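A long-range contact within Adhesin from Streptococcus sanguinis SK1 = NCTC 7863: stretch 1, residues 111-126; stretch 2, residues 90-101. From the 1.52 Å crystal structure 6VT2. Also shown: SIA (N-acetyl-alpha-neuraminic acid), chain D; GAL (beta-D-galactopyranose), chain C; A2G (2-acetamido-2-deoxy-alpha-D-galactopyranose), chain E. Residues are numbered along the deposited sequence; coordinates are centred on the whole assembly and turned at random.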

# COMPACT_ATOMS: atom_id res chain seq x y z
N ALA A 111 34.05 -19.65 46.96
CA ALA A 111 33.43 -19.56 48.27
C ALA A 111 31.95 -19.21 48.05
O ALA A 111 31.67 -18.48 47.17
CB ALA A 111 34.09 -18.50 49.09
N LEU A 112 31.11 -19.67 48.92
CA LEU A 112 29.69 -19.36 48.92
C LEU A 112 29.43 -18.43 50.10
O LEU A 112 29.66 -18.81 51.26
CB LEU A 112 28.87 -20.62 49.09
CG LEU A 112 27.40 -20.37 49.21
CD1 LEU A 112 26.89 -19.73 47.88
CD2 LEU A 112 26.62 -21.67 49.44
N VAL A 113 29.01 -17.20 49.83
CA VAL A 113 28.83 -16.18 50.87
C VAL A 113 27.50 -15.47 50.56
O VAL A 113 27.41 -14.84 49.57
CB VAL A 113 29.99 -15.18 50.90
CG1 VAL A 113 29.82 -14.23 52.07
CG2 VAL A 113 31.36 -15.85 50.96
N ASP A 114 26.54 -15.56 51.45
CA ASP A 114 25.21 -14.95 51.30
C ASP A 114 25.34 -13.48 50.94
O ASP A 114 26.06 -12.78 51.56
CB ASP A 114 24.48 -15.00 52.63
CG ASP A 114 23.09 -14.43 52.53
OD1 ASP A 114 22.38 -14.90 51.72
OD2 ASP A 114 22.80 -13.48 53.26
N LYS A 115 24.77 -13.10 49.80
CA LYS A 115 24.65 -11.73 49.26
C LYS A 115 26.01 -11.16 48.88
O LYS A 115 26.06 -10.01 48.70
CB LYS A 115 23.89 -10.82 50.22
CG LYS A 115 22.45 -11.27 50.44
CD LYS A 115 21.75 -10.27 51.29
CE LYS A 115 20.34 -10.63 51.66
NZ LYS A 115 19.99 -9.89 52.89
N GLN A 116 27.02 -12.00 48.73
CA GLN A 116 28.35 -11.48 48.39
C GLN A 116 29.06 -12.26 47.33
O GLN A 116 29.83 -11.69 46.57
CB GLN A 116 29.26 -11.41 49.62
CG GLN A 116 28.74 -10.47 50.69
CD GLN A 116 29.81 -10.10 51.66
OE1 GLN A 116 30.77 -9.37 51.30
NE2 GLN A 116 29.70 -10.62 52.89
N SER A 117 28.90 -13.54 47.26
CA SER A 117 29.62 -14.33 46.26
C SER A 117 28.85 -14.33 44.95
O SER A 117 27.84 -13.64 44.80
CB SER A 117 29.91 -15.73 46.81
OG SER A 117 28.70 -16.42 47.09
N GLU A 118 29.35 -15.07 43.99
CA GLU A 118 28.84 -14.98 42.64
C GLU A 118 27.39 -15.43 42.61
O GLU A 118 27.04 -16.51 43.09
CB GLU A 118 29.68 -15.83 41.72
CG GLU A 118 31.17 -15.42 41.59
CD GLU A 118 32.13 -15.99 42.63
OE1 GLU A 118 31.72 -16.61 43.65
OE2 GLU A 118 33.36 -15.84 42.40
N ARG A 119 26.55 -14.59 42.01
CA ARG A 119 25.13 -14.81 42.09
C ARG A 119 24.47 -13.98 41.00
O ARG A 119 25.06 -13.02 40.48
CB ARG A 119 24.57 -14.42 43.46
CG ARG A 119 24.69 -12.95 43.79
CD ARG A 119 24.61 -12.75 45.33
NE ARG A 119 24.59 -11.32 45.51
CZ ARG A 119 25.65 -10.54 45.42
NH1 ARG A 119 26.87 -11.06 45.28
NH2 ARG A 119 25.48 -9.20 45.49
N PHE A 120 23.24 -14.34 40.72
CA PHE A 120 22.40 -13.57 39.83
C PHE A 120 21.04 -13.40 40.47
O PHE A 120 20.62 -14.23 41.28
CB PHE A 120 22.24 -14.20 38.44
CG PHE A 120 21.64 -15.55 38.45
CD1 PHE A 120 20.27 -15.71 38.36
CD2 PHE A 120 22.43 -16.69 38.56
CE1 PHE A 120 19.68 -16.97 38.43
CE2 PHE A 120 21.88 -17.92 38.56
CZ PHE A 120 20.48 -18.09 38.50
N VAL A 121 20.30 -12.36 40.07
CA VAL A 121 18.91 -12.21 40.46
C VAL A 121 18.09 -12.34 39.21
O VAL A 121 18.25 -11.57 38.26
CB VAL A 121 18.64 -10.88 41.13
CG1 VAL A 121 17.19 -10.82 41.58
CG2 VAL A 121 19.55 -10.71 42.37
N LEU A 122 17.23 -13.34 39.20
CA LEU A 122 16.26 -13.55 38.15
C LEU A 122 14.97 -12.88 38.54
O LEU A 122 14.43 -13.15 39.61
CB LEU A 122 16.10 -15.05 37.93
CG LEU A 122 15.24 -15.44 36.75
CD1 LEU A 122 15.93 -15.09 35.47
CD2 LEU A 122 14.98 -16.95 36.89
N VAL A 123 14.51 -11.97 37.71
CA VAL A 123 13.39 -11.10 38.04
C VAL A 123 12.28 -11.40 37.07
O VAL A 123 12.47 -11.25 35.86
CB VAL A 123 13.80 -9.62 37.99
CG1 VAL A 123 12.66 -8.68 38.40
CG2 VAL A 123 15.00 -9.36 38.84
N ILE A 124 11.10 -11.71 37.61
CA ILE A 124 10.00 -12.12 36.75
C ILE A 124 9.06 -10.95 36.50
O ILE A 124 8.52 -10.38 37.45
CB ILE A 124 9.24 -13.30 37.34
CG1 ILE A 124 10.21 -14.43 37.77
CG2 ILE A 124 8.13 -13.70 36.44
CD1 ILE A 124 11.14 -14.82 36.70
N ARG A 125 8.88 -10.56 35.24
CA ARG A 125 8.10 -9.39 34.87
C ARG A 125 6.98 -9.81 33.94
O ARG A 125 7.06 -10.84 33.25
CB ARG A 125 9.00 -8.33 34.21
CG ARG A 125 10.11 -7.92 35.14
CD ARG A 125 9.63 -7.53 36.49
NE ARG A 125 8.77 -6.36 36.41
CZ ARG A 125 8.29 -5.75 37.49
NH1 ARG A 125 8.53 -6.25 38.71
NH2 ARG A 125 7.59 -4.64 37.36
N PRO A 126 5.94 -9.01 33.87
CA PRO A 126 4.85 -9.33 32.94
C PRO A 126 5.24 -9.03 31.51
O PRO A 126 6.07 -8.17 31.22
CB PRO A 126 3.70 -8.43 33.42
CG PRO A 126 4.46 -7.16 33.86
CD PRO A 126 5.76 -7.74 34.57
C1 SIA D . 15.42 -14.23 46.78
C2 SIA D . 14.42 -14.36 48.01
C3 SIA D . 13.29 -13.32 48.03
C4 SIA D . 12.29 -13.48 46.89
C5 SIA D . 11.77 -14.92 46.82
C6 SIA D . 12.95 -15.91 46.84
C7 SIA D . 12.55 -17.41 46.97
C8 SIA D . 13.80 -18.28 47.23
C9 SIA D . 13.47 -19.76 46.99
C10 SIA D . 9.66 -15.48 45.66
C11 SIA D . 9.00 -15.69 44.30
N5 SIA D . 10.97 -15.15 45.62
O1A SIA D . 15.66 -13.07 46.37
O1B SIA D . 15.88 -15.33 46.39
O4 SIA D . 11.17 -12.58 47.04
O6 SIA D . 13.79 -15.67 47.97
O7 SIA D . 11.55 -17.58 47.96
O8 SIA D . 14.87 -17.84 46.38
O9 SIA D . 13.35 -19.97 45.59
O10 SIA D . 9.04 -15.62 46.71
C1 GAL C . 17.46 -16.01 51.41
C2 GAL C . 16.14 -15.30 51.01
C3 GAL C . 16.16 -14.89 49.54
C4 GAL C . 17.43 -14.10 49.22
C5 GAL C . 18.64 -14.93 49.63
C6 GAL C . 20.00 -14.24 49.40
O2 GAL C . 15.03 -16.16 51.17
O3 GAL C . 15.03 -14.09 49.22
O4 GAL C . 17.43 -12.87 49.91
O5 GAL C . 18.58 -15.22 51.03
O6 GAL C . 21.08 -15.12 49.66
O5 A2G E . 19.83 -17.76 55.76
C1 A2G E . 18.75 -18.57 55.32
O1 A2G E . 19.27 -19.56 54.43
C2 A2G E . 17.75 -17.68 54.58
N2 A2G E . 16.74 -18.56 54.01
C3 A2G E . 18.40 -17.01 53.39
O3 A2G E . 17.46 -16.11 52.78
C4 A2G E . 19.65 -16.26 53.86
O4 A2G E . 19.26 -15.15 54.67
C5 A2G E . 20.56 -17.19 54.67
C6 A2G E . 21.80 -16.50 55.22
O6 A2G E . 22.73 -17.51 55.64
C7 A2G E . 15.49 -18.55 54.46
O7 A2G E . 15.13 -17.81 55.36
C8 A2G E . 14.54 -19.50 53.79
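Stretch 2, residues 90-101: VGPGDRYTKYVR

Stretch 2 lies antiparallel beside stretch 1. Its residues 95-101 form an extended strand that pairs with strand 119-125. The N-to-C directions differ by 163°, and the axes approach to 4.4 Å. Together the two stretches bury 1140 Å². Before the strand, a type I turn runs from Gly91 to Asp94.

The register is set by five bridges: Tyr99 with Arg119, Lys98 with Phe120, Thr97 with Val121, Tyr96 with Leu122, and Arg95 with Val123. Tyr96 and Lys98 are the hydrogen-bonded positions. Tyr96 N donates to Leu122 O at 2.8 Å, and Leu122 N returns a bond to Tyr96 O at 2.9 Å. Lys98 N to Phe120 O and Phe120 N to Lys98 O are both 3.0 Å. The ladder extends at each end, with Val100 N to Glu118 O at 3.0 Å and Ile124 N to Asp94 O at 2.9 Å. At the non-hydrogen-bonded pairs the backbones come closer: Arg119 CA to Tyr99 CA is 4.2 Å, and Val121 CA to Thr97 CA and Val123 CA to Arg95 CA are both 4.3 Å.

Tyr99 covers the most surface. Its chi1 is m, and its ring reaches over Arg119 and into the 112-117 loop. Arg119 CB packs over one face of the Tyr99 ring, 4.1 Å from the centroid of that ring, in a CH-pi contact. Leu112 CD1 touches Tyr99 CB at 3.7 Å. The hydroxyl ties the loop to the strand: Lys115 N donates to Tyr99 OH at 2.8 Å. Tyr99 OH in turn donates to GAL O6 at 2.6 Å, and GAL O6 donates to Asp114 OD1 at a very short 2.4 Å. Both stretches therefore hold the galactose, in keeping with an adhesin.

Val90 is second in area. Its CA-to-CB bond points toward stretch 1, where the chain passes from Ile124 to Pro126. Val90 CG1 is 3.5 Å from Pro126 N and 4.2 Å from Ile124 CG2. Val90 CB lies 3.8 Å from Pro126 CD. Nearby, water 1 lies 2.8 Å from Gly91 O and 2.7 Å from Ile124 O, and accepts from Arg125 NH1 at 2.9 Å. It joins the turn to the end of strand 119-125.

Phe120 contributes the largest area from stretch 1. It shares a sheet face with Lys98, Tyr96 and Leu122. Phe120 CZ meets Lys98 CB at 3.7 Å, and Val100 CG2 sits at the ring edge, 3.9 Å from Phe120 CE2. The end of Lys98 leads away from stretch 1, and Lys98 NZ donates to SIA O8 and SIA O9, both at 3.0 Å.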

# COMPACT_ATOMS: atom_id res chain seq x y z
N VAL A 90 4.12 -11.55 39.32
CA VAL A 90 5.00 -10.52 38.79
C VAL A 90 5.05 -9.38 39.79
O VAL A 90 5.38 -8.25 39.42
CB VAL A 90 4.55 -10.01 37.42
CG1 VAL A 90 4.87 -11.10 36.44
CG2 VAL A 90 3.06 -9.69 37.44
N GLY A 91 4.89 -9.69 41.05
CA GLY A 91 5.01 -8.70 42.10
C GLY A 91 6.45 -8.45 42.43
O GLY A 91 7.36 -9.09 41.91
N PRO A 92 6.67 -7.51 43.34
CA PRO A 92 8.04 -7.16 43.68
C PRO A 92 8.83 -8.31 44.29
O PRO A 92 10.04 -8.37 44.08
CB PRO A 92 7.87 -5.99 44.62
CG PRO A 92 6.45 -6.17 45.19
CD PRO A 92 5.69 -6.68 44.04
N GLY A 93 8.18 -9.27 44.98
CA GLY A 93 8.90 -10.39 45.49
C GLY A 93 9.10 -11.50 44.52
O GLY A 93 9.71 -12.49 44.91
N ASP A 94 8.66 -11.33 43.27
CA ASP A 94 8.78 -12.39 42.26
C ASP A 94 10.12 -12.30 41.54
O ASP A 94 10.29 -11.88 40.40
CB ASP A 94 7.57 -12.36 41.36
CG ASP A 94 6.32 -12.89 42.06
OD1 ASP A 94 6.41 -14.04 42.56
OD2 ASP A 94 5.29 -12.15 42.19
N ARG A 95 11.13 -12.67 42.34
CA ARG A 95 12.54 -12.59 42.00
C ARG A 95 13.28 -13.70 42.73
O ARG A 95 12.84 -14.16 43.68
CB ARG A 95 13.10 -11.22 42.38
CG ARG A 95 13.01 -10.95 43.86
CD ARG A 95 13.14 -9.47 44.15
NE ARG A 95 14.46 -8.93 43.91
CZ ARG A 95 14.76 -8.15 42.92
NH1 ARG A 95 13.87 -7.92 41.99
NH2 ARG A 95 15.96 -7.65 42.82
N TYR A 96 14.42 -14.10 42.20
CA TYR A 96 15.18 -15.20 42.79
C TYR A 96 16.68 -14.87 42.78
O TYR A 96 17.16 -14.67 41.76
CB TYR A 96 14.95 -16.45 41.94
CG TYR A 96 13.54 -16.93 41.92
CD1 TYR A 96 13.02 -17.63 42.98
CD2 TYR A 96 12.70 -16.57 40.91
CE1 TYR A 96 11.72 -18.04 42.97
CE2 TYR A 96 11.38 -16.94 40.91
CZ TYR A 96 10.91 -17.75 41.89
OH TYR A 96 9.62 -18.13 41.97
N THR A 97 17.32 -14.96 43.92
CA THR A 97 18.76 -14.71 44.01
C THR A 97 19.37 -16.09 44.12
O THR A 97 19.09 -16.74 45.05
CB THR A 97 19.14 -13.91 45.24
OG1 THR A 97 18.30 -12.77 45.19
CG2 THR A 97 20.60 -13.55 45.24
N LYS A 98 20.14 -16.50 43.13
CA LYS A 98 20.73 -17.83 43.15
C LYS A 98 22.24 -17.71 42.92
O LYS A 98 22.68 -16.83 42.33
CB LYS A 98 20.07 -18.72 42.12
CG LYS A 98 18.56 -18.82 42.24
CD LYS A 98 18.21 -19.55 43.51
CE LYS A 98 16.78 -19.22 43.84
NZ LYS A 98 16.24 -20.03 44.92
N TYR A 99 22.92 -18.70 43.42
CA TYR A 99 24.38 -18.63 43.57
C TYR A 99 25.05 -19.59 42.61
O TYR A 99 24.57 -20.70 42.39
CB TYR A 99 24.75 -18.95 45.00
CG TYR A 99 24.29 -17.87 45.92
CD1 TYR A 99 22.99 -17.76 46.32
CD2 TYR A 99 25.17 -16.88 46.30
CE1 TYR A 99 22.56 -16.66 47.07
CE2 TYR A 99 24.80 -15.81 47.12
CZ TYR A 99 23.46 -15.69 47.44
OH TYR A 99 23.13 -14.60 48.18
N VAL A 100 26.15 -19.14 42.04
CA VAL A 100 26.91 -19.91 41.06
C VAL A 100 28.29 -20.18 41.64
O VAL A 100 28.98 -19.26 42.06
CB VAL A 100 26.97 -19.20 39.71
CG1 VAL A 100 27.71 -20.07 38.75
CG2 VAL A 100 25.58 -18.88 39.17
N ARG A 101 28.67 -21.47 41.62
CA ARG A 101 29.98 -21.84 42.12
C ARG A 101 30.69 -22.68 41.07
O ARG A 101 30.09 -23.28 40.30
CB ARG A 101 29.88 -22.66 43.40
CG ARG A 101 29.07 -21.98 44.49
CD ARG A 101 29.08 -22.91 45.68
NE ARG A 101 30.30 -22.83 46.44
CZ ARG A 101 30.52 -23.53 47.53
NH1 ARG A 101 29.63 -24.39 47.96
NH2 ARG A 101 31.64 -23.39 48.21
O HOH W 1 9.06 -8.96 39.72